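Local atomic coordinates of iron-regulated ABC transporter siderophore-binding protein SirA (PDB entry 3MWF), a protein that binds the iron(III) complex of the siderophore staphyloferrin B and probably delivers it to an ABC transporter for iron uptake. Residues Arg23-Tyr28 with Ser80-Asp85; Asp85-Ser90 with Ala105-Thr110. All coordinates share one frame; numbering follows the deposited sequence.

Contact 1 of 2, residues Arg23-Tyr28 with Ser80-Asp85; sequences RVVTLY and SKLKPD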
ATOM      1  N   ARG A  23      13.323  19.376   6.393  1.00 23.39           N
ATOM      2  CA  ARG A  23      13.549  19.094   4.984  1.00 21.10           C
ATOM      3  C   ARG A  23      13.633  17.583   4.795  1.00 19.67           C
ATOM      4  O   ARG A  23      14.718  17.005   4.888  1.00 20.46           O
ATOM      5  CB  ARG A  23      14.841  19.754   4.493  1.00 21.03           C
ATOM      6  CG  ARG A  23      14.850  21.273   4.626  1.00 22.41           C
ATOM      7  CD  ARG A  23      16.145  21.862   4.068  1.00 22.91           C
ATOM      8  NE  ARG A  23      16.305  21.597   2.640  1.00 24.38           N
ATOM      9  CZ  ARG A  23      15.658  22.253   1.674  1.00 25.35           C
ATOM     10  NH1 ARG A  23      14.816  23.240   1.982  1.00 25.57           N
ATOM     11  NH2 ARG A  23      15.859  21.929   0.402  1.00 24.60           N
ATOM     12  N   VAL A  24      12.491  16.941   4.570  0.50 18.65           N
ATOM     13  CA  VAL A  24      12.448  15.480   4.493  0.50 17.56           C
ATOM     14  C   VAL A  24      12.302  14.999   3.051  0.50 17.11           C
ATOM     15  O   VAL A  24      11.581  15.615   2.254  0.50 16.72           O
ATOM     16  CB  VAL A  24      11.336  14.892   5.404  0.50 17.89           C
ATOM     17  CG1 VAL A  24       9.960  15.293   4.907  0.50 17.29           C
ATOM     18  CG2 VAL A  24      11.447  13.365   5.500  0.50 18.39           C
ATOM     19  N   VAL A  25      13.022  13.927   2.718  1.00 16.29           N
ATOM     20  CA  VAL A  25      12.957  13.285   1.413  1.00 15.22           C
ATOM     21  C   VAL A  25      12.338  11.917   1.647  1.00 15.29           C
ATOM     22  O   VAL A  25      12.821  11.159   2.481  1.00 15.54           O
ATOM     23  CB  VAL A  25      14.344  13.169   0.754  1.00 14.63           C
ATOM     24  CG1 VAL A  25      14.299  12.242  -0.469  1.00 15.48           C
ATOM     25  CG2 VAL A  25      14.849  14.571   0.357  1.00 14.79           C
ATOM     26  N   THR A  26      11.279  11.610   0.900  1.00 13.90           N
ATOM     27  CA  THR A  26      10.544  10.350   1.055  1.00 12.47           C
ATOM     28  C   THR A  26      10.785   9.463  -0.139  1.00 12.08           C
ATOM     29  O   THR A  26      10.540   9.866  -1.285  1.00 13.22           O
ATOM     30  CB  THR A  26       9.034  10.618   1.273  1.00 12.92           C
ATOM     31  OG1 THR A  26       8.569  11.581   0.307  1.00 12.09           O
ATOM     32  CG2 THR A  26       8.791  11.137   2.668  1.00 13.02           C
ATOM     33  N   LEU A  27      11.262   8.239   0.119  1.00 11.42           N
ATOM     34  CA  LEU A  27      11.709   7.318  -0.947  1.00 10.46           C
ATOM     35  C   LEU A  27      10.756   6.173  -1.260  1.00 10.69           C
ATOM     36  O   LEU A  27      11.115   5.271  -1.999  1.00 11.62           O
ATOM     37  CB  LEU A  27      13.094   6.743  -0.608  1.00 10.02           C
ATOM     38  CG  LEU A  27      14.178   7.828  -0.449  1.00 11.53           C
ATOM     39  CD1 LEU A  27      15.523   7.160  -0.204  1.00 11.47           C
ATOM     40  CD2 LEU A  27      14.272   8.706  -1.689  1.00 13.25           C
ATOM     41  N   TYR A  28       9.557   6.204  -0.682  1.00 10.77           N
ATOM     42  CA  TYR A  28       8.494   5.356  -1.216  1.00 12.04           C
ATOM     43  C   TYR A  28       7.145   6.057  -1.142  1.00 11.53           C
ATOM     44  O   TYR A  28       6.971   6.962  -0.342  1.00 11.69           O
ATOM     45  CB  TYR A  28       8.467   3.984  -0.529  1.00 11.34           C
ATOM     46  CG  TYR A  28       8.287   3.936   0.957  1.00 11.88           C
ATOM     47  CD1 TYR A  28       9.403   3.969   1.810  1.00 10.38           C
ATOM     48  CD2 TYR A  28       7.023   3.724   1.524  1.00 11.79           C
ATOM     49  CE1 TYR A  28       9.243   3.840   3.201  1.00 11.93           C
ATOM     50  CE2 TYR A  28       6.854   3.616   2.908  1.00 12.63           C
ATOM     51  CZ  TYR A  28       7.973   3.636   3.731  1.00 12.78           C
ATOM     52  OH  TYR A  28       7.846   3.513   5.096  1.00 14.33           O
ATOM     53  N   SER A  80      20.966  14.440  -2.521  1.00 19.02           N
ATOM     54  CA  SER A  80      22.042  15.234  -1.911  1.00 20.62           C
ATOM     55  C   SER A  80      21.841  16.741  -2.126  1.00 20.80           C
ATOM     56  O   SER A  80      22.024  17.535  -1.196  1.00 20.73           O
ATOM     57  CB  SER A  80      23.392  14.826  -2.482  1.00 21.46           C
ATOM     58  OG  SER A  80      24.412  15.512  -1.768  1.00 25.00           O
ATOM     59  N   LYS A  81      21.456  17.112  -3.352  1.00 21.49           N
ATOM     60  CA  LYS A  81      21.256  18.520  -3.723  1.00 21.94           C
ATOM     61  C   LYS A  81      20.165  19.233  -2.961  1.00 21.96           C
ATOM     62  O   LYS A  81      20.165  20.468  -2.860  1.00 21.45           O
ATOM     63  CB  LYS A  81      21.029  18.661  -5.230  1.00 22.77           C
ATOM     64  CG  LYS A  81      22.314  18.463  -6.010  1.00 25.89           C
ATOM     65  CD  LYS A  81      22.169  18.788  -7.490  1.00 31.09           C
ATOM     66  CE  LYS A  81      21.760  17.580  -8.302  1.00 31.98           C
ATOM     67  NZ  LYS A  81      21.555  17.914  -9.752  1.00 33.46           N
ATOM     68  N   LEU A  82      19.223  18.469  -2.412  1.00 21.06           N
ATOM     69  CA  LEU A  82      18.161  19.043  -1.630  1.00 20.79           C
ATOM     70  C   LEU A  82      18.557  19.395  -0.206  1.00 21.06           C
ATOM     71  O   LEU A  82      17.788  20.039   0.492  1.00 21.37           O
ATOM     72  CB  LEU A  82      16.928  18.134  -1.642  1.00 20.41           C
ATOM     73  CG  LEU A  82      16.304  18.046  -3.030  1.00 20.61           C
ATOM     74  CD1 LEU A  82      15.293  16.872  -3.050  1.00 21.11           C
ATOM     75  CD2 LEU A  82      15.639  19.360  -3.373  1.00 22.77           C
ATOM     76  N   LYS A  83      19.750  18.971   0.218  1.00 21.37           N
ATOM     77  CA  LYS A  83      20.206  19.209   1.595  1.00 21.83           C
ATOM     78  C   LYS A  83      19.130  18.808   2.604  1.00 21.05           C
ATOM     79  O   LYS A  83      18.659  19.616   3.426  1.00 20.59           O
ATOM     80  CB  LYS A  83      20.626  20.680   1.761  1.00 23.43           C
ATOM     81  CG  LYS A  83      21.846  21.029   0.960  1.00 25.76           C
ATOM     82  CD  LYS A  83      22.436  22.357   1.469  1.00 31.65           C
ATOM     83  CE  LYS A  83      23.904  22.484   1.110  1.00 34.54           C
ATOM     84  NZ  LYS A  83      24.046  22.617  -0.360  1.00 36.32           N
ATOM     85  N   PRO A  84      18.697  17.535   2.539  1.00 19.81           N
ATOM     86  CA  PRO A  84      17.665  17.103   3.473  1.00 18.93           C
ATOM     87  C   PRO A  84      18.223  16.968   4.886  1.00 18.68           C
ATOM     88  O   PRO A  84      19.440  16.812   5.066  1.00 19.14           O
ATOM     89  CB  PRO A  84      17.271  15.721   2.948  1.00 18.63           C
ATOM     90  CG  PRO A  84      18.446  15.249   2.179  1.00 18.28           C
ATOM     91  CD  PRO A  84      19.258  16.431   1.746  1.00 19.93           C
ATOM     92  N   ASP A  85      17.348  17.058   5.864  1.00 18.90           N
ATOM     93  CA  ASP A  85      17.724  16.712   7.228  1.00 20.09           C
ATOM     94  C   ASP A  85      17.153  15.364   7.679  1.00 18.56           C
ATOM     95  O   ASP A  85      17.468  14.895   8.776  1.00 18.78           O
ATOM     96  CB  ASP A  85      17.436  17.848   8.224  1.00 20.81           C
ATOM     97  CG  ASP A  85      16.063  18.432   8.101  1.00 24.90           C
ATOM     98  OD1 ASP A  85      15.126  17.732   7.664  1.00 27.09           O
ATOM     99  OD2 ASP A  85      15.899  19.615   8.476  1.00 26.45           O
TER

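Contact 2 of 2, residues Asp85-Ser90 with Ala105-Thr110; sequences DLIVAS and APTVST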
ATOM      1  N   ASP A  85      17.348  17.058   5.864  1.00 18.90           N
ATOM      2  CA  ASP A  85      17.724  16.712   7.228  1.00 20.09           C
ATOM      3  C   ASP A  85      17.153  15.364   7.679  1.00 18.56           C
ATOM      4  O   ASP A  85      17.468  14.895   8.776  1.00 18.78           O
ATOM      5  CB  ASP A  85      17.436  17.848   8.224  1.00 20.81           C
ATOM      6  CG  ASP A  85      16.063  18.432   8.101  1.00 24.90           C
ATOM      7  OD1 ASP A  85      15.126  17.732   7.664  1.00 27.09           O
ATOM      8  OD2 ASP A  85      15.899  19.615   8.476  1.00 26.45           O
ATOM      9  N   LEU A  86      16.332  14.742   6.827  1.00 17.51           N
ATOM     10  CA  LEU A  86      15.794  13.411   7.107  1.00 16.48           C
ATOM     11  C   LEU A  86      15.443  12.727   5.794  1.00 16.50           C
ATOM     12  O   LEU A  86      14.823  13.349   4.908  1.00 15.91           O
ATOM     13  CB  LEU A  86      14.537  13.501   7.976  1.00 17.29           C
ATOM     14  CG  LEU A  86      13.872  12.166   8.350  1.00 18.60           C
ATOM     15  CD1 LEU A  86      14.822  11.319   9.227  1.00 19.58           C
ATOM     16  CD2 LEU A  86      12.557  12.417   9.048  1.00 20.02           C
ATOM     17  N   ILE A  87      15.875  11.478   5.654  1.00 15.04           N
ATOM     18  CA  ILE A  87      15.479  10.649   4.512  1.00 14.93           C
ATOM     19  C   ILE A  87      14.673   9.481   5.050  1.00 14.99           C
ATOM     20  O   ILE A  87      15.083   8.846   6.014  1.00 14.88           O
ATOM     21  CB  ILE A  87      16.701  10.154   3.714  1.00 14.61           C
ATOM     22  CG1 ILE A  87      17.474  11.372   3.179  1.00 14.83           C
ATOM     23  CG2 ILE A  87      16.285   9.153   2.574  1.00 14.50           C
ATOM     24  CD1 ILE A  87      18.893  11.019   2.722  1.00 14.37           C
ATOM     25  N   VAL A  88      13.519   9.196   4.431  1.00 14.65           N
ATOM     26  CA  VAL A  88      12.728   8.030   4.839  1.00 14.86           C
ATOM     27  C   VAL A  88      12.842   6.978   3.717  1.00 14.78           C
ATOM     28  O   VAL A  88      12.448   7.219   2.560  1.00 14.52           O
ATOM     29  CB  VAL A  88      11.215   8.376   5.097  1.00 15.10           C
ATOM     30  CG1 VAL A  88      10.426   7.133   5.523  1.00 15.56           C
ATOM     31  CG2 VAL A  88      11.070   9.461   6.175  1.00 16.87           C
ATOM     32  N   ALA A  89      13.401   5.824   4.074  1.00 13.38           N
ATOM     33  CA  ALA A  89      13.765   4.783   3.116  1.00 13.12           C
ATOM     34  C   ALA A  89      13.052   3.506   3.533  1.00 12.65           C
ATOM     35  O   ALA A  89      12.372   3.496   4.557  1.00 12.70           O
ATOM     36  CB  ALA A  89      15.290   4.543   3.121  1.00 13.92           C
ATOM     37  N   SER A  90      13.205   2.470   2.715  1.00 12.67           N
ATOM     38  CA  SER A  90      12.713   1.125   3.050  1.00 12.70           C
ATOM     39  C   SER A  90      13.828   0.113   2.789  1.00 13.61           C
ATOM     40  O   SER A  90      14.676   0.312   1.898  1.00 13.22           O
ATOM     41  CB  SER A  90      11.464   0.781   2.207  1.00 11.83           C
ATOM     42  OG  SER A  90      11.785   0.635   0.824  1.00 11.40           O
ATOM     43  N   ALA A 105      22.170  12.336   4.840  1.00 17.29           N
ATOM     44  CA  ALA A 105      21.380  12.809   5.946  1.00 18.02           C
ATOM     45  C   ALA A 105      20.940  11.639   6.817  1.00 17.70           C
ATOM     46  O   ALA A 105      20.928  10.493   6.337  1.00 18.27           O
ATOM     47  CB  ALA A 105      20.132  13.559   5.431  1.00 18.05           C
ATOM     48  N   PRO A 106      20.543  11.916   8.075  1.00 18.02           N
ATOM     49  CA  PRO A 106      19.984  10.862   8.917  1.00 17.58           C
ATOM     50  C   PRO A 106      18.864  10.181   8.143  1.00 17.04           C
ATOM     51  O   PRO A 106      17.989  10.863   7.583  1.00 16.11           O
ATOM     52  CB  PRO A 106      19.404  11.632  10.105  1.00 17.79           C
ATOM     53  CG  PRO A 106      20.266  12.858  10.200  1.00 18.69           C
ATOM     54  CD  PRO A 106      20.513  13.224   8.758  1.00 17.67           C
ATOM     55  N   THR A 107      18.934   8.857   8.087  1.00 15.52           N
ATOM     56  CA  THR A 107      18.025   8.081   7.257  1.00 15.84           C
ATOM     57  C   THR A 107      17.355   7.037   8.150  1.00 16.12           C
ATOM     58  O   THR A 107      18.032   6.297   8.884  1.00 16.14           O
ATOM     59  CB  THR A 107      18.782   7.361   6.129  1.00 15.53           C
ATOM     60  OG1 THR A 107      19.375   8.321   5.260  1.00 15.23           O
ATOM     61  CG2 THR A 107      17.818   6.470   5.300  1.00 15.40           C
ATOM     62  N   VAL A 108      16.029   6.997   8.101  1.00 15.66           N
ATOM     63  CA  VAL A 108      15.282   5.972   8.845  1.00 15.30           C
ATOM     64  C   VAL A 108      14.559   5.090   7.840  1.00 15.25           C
ATOM     65  O   VAL A 108      14.223   5.536   6.739  1.00 15.03           O
ATOM     66  CB  VAL A 108      14.312   6.593   9.874  1.00 15.64           C
ATOM     67  CG1 VAL A 108      15.117   7.410  10.893  1.00 16.05           C
ATOM     68  CG2 VAL A 108      13.265   7.511   9.182  1.00 15.55           C
ATOM     69  N   SER A 109      14.365   3.813   8.182  0.50 15.35           N
ATOM     70  CA  SER A 109      13.861   2.817   7.205  0.50 15.12           C
ATOM     71  C   SER A 109      12.837   1.853   7.818  0.50 14.97           C
ATOM     72  O   SER A 109      13.086   1.290   8.888  0.50 14.12           O
ATOM     73  CB  SER A 109      15.045   2.001   6.667  0.50 15.56           C
ATOM     74  OG  SER A 109      14.658   1.090   5.640  0.50 16.21           O
ATOM     75  N   THR A 110      11.695   1.652   7.148  1.00 14.52           N
ATOM     76  CA  THR A 110      10.784   0.561   7.505  1.00 14.17           C
ATOM     77  C   THR A 110      11.212  -0.652   6.701  1.00 14.55           C
ATOM     78  O   THR A 110      11.991  -0.551   5.761  1.00 14.86           O
ATOM     79  CB  THR A 110       9.356   0.876   7.076  1.00 14.43           C
ATOM     80  OG1 THR A 110       9.405   1.353   5.717  1.00 14.60           O
ATOM     81  CG2 THR A 110       8.725   1.960   7.973  1.00 15.80           C
TER

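Contact 1 of 2, residues Arg23-Tyr28 with Ser80-Asp85
Arg23, just ahead of strand 24-26, and Asp85, just ahead of strand 86-90, join their backbones where these two parallel neighbours begin, so that the loop after helix 76-81 is fastened to the start of strand 24-26 in the mixed sheet of the N-terminal half. Asp85 N donates to Arg23 O at 2.8 Å, in the plane of that carbonyl, and the chains come nearest at Arg23 and Pro84, whose CA atoms are 4.8 Å apart. Before that point, the chain leaving helix 76-81 turns at Lys83, the first residue to drop helical angles, with a positive phi.

The carboxylate of Asp85 returns the bond. With chi1 at 48°, its CG sits between its own backbone N and carbonyl carbon, and OD1 takes Arg23 N on its syn side at 2.8 Å, the donor lying 30° out of the carboxylate plane; OD2 adds a weak second bond to that N and also accepts from Lys22 N.

The Arg23 side chain heads the other way along the partner, toward the helix end. A bend at chi3 (62°) turns the guanidinium so that its NE edge grips Leu82 O side-on: NE lies 3.0 Å and NH2 2.7 Å from that one oxygen, which stays close to the guanidinium plane. NE also donates to Lys83 O at 3.2 Å, coming from well above the plane of that carbonyl. On the buried side, Val25 CG2 rests on Pro84 CB at 3.7 Å and reaches Leu82 CD1 at 4.1 Å.

One arginine thus binds two carbonyls where the chain leaves the helix, Leu82 O through two nitrogens and Lys83 O through a single bent bond; its positive charge would probably also suit the helix dipole. The aspartate binds successive main-chain N-H groups and fixes the start of the strand pair.

Contact 2 of 2, residues Asp85-Ser90 with Ala105-Thr110
A right-handed beta-alpha-beta crossover brings strand 107-110 alongside strand 86-90, at the edge of the mixed sheet in the half of the protein that includes the N terminus. The strands run parallel with a 31° twist, pairing Ile87 with Thr107 through to Ser90 with Thr110. Ile87 N donates to Pro106 O at 2.9 Å and Ala89 N to Val108 O at 2.8 Å, while Val108 N returns a bond to Ile87 O. The last rung, Thr110 N to Ala89 O, is longer at 3.3 Å and less straight.

Ile87, Ala89 and Thr107 share one face. The delta methyl of Ile87 extends back to Ala105 CB, 3.9 Å away, while its CB flanks Thr107 OG1. That hydroxyl lies beside its own backbone N (chi1 -63°) and donates to Ala105 O at 2.9 Å, so the Thr107 CG2 methyl is turned forward to meet Ala89 CB at 3.9 Å. On the other face the Leu86 and Val108 side chains cross at about a right angle, CD1 against CG2 at 4.1 Å; Val88 CG2 approaches the same valine methyl.

Helix 98-104 covers the Ile87 face with Leu101 and Ile104, and helix 116-127 packs on the Leu86 and Val88 face. At the C-terminal end, Ser90 OG caps Arg93 N, in the helix that carries pocket residues Val92 and Arg93, and Thr110 OG1 is hydrogen-bonded to Tyr28 OH. Strand 24-26 flanks strand 86-90 across from strand 107-110.

Overall arrangement
From the N terminus, the chain passes through strand 24-26, helix 29-37 and the strands of the far half of the sheet before helix 76-81 brings it back, and contact 1 closes a loop with 51 residues between its segments. Contact 2 follows in series, closing a much shorter loop of 14 residues, mostly helical. Asp85 belongs to both: it ends the first and starts the second, and strand 86-90 lies between strands 24-26 and 107-110. The two contacts, with centres about 8 Å apart, meet again through Val25 O and Val88 N inside the sheet. Together they tie these three strands; the segments after the last two carry pocket residues Val92, Arg93 and Thr112-Phe114.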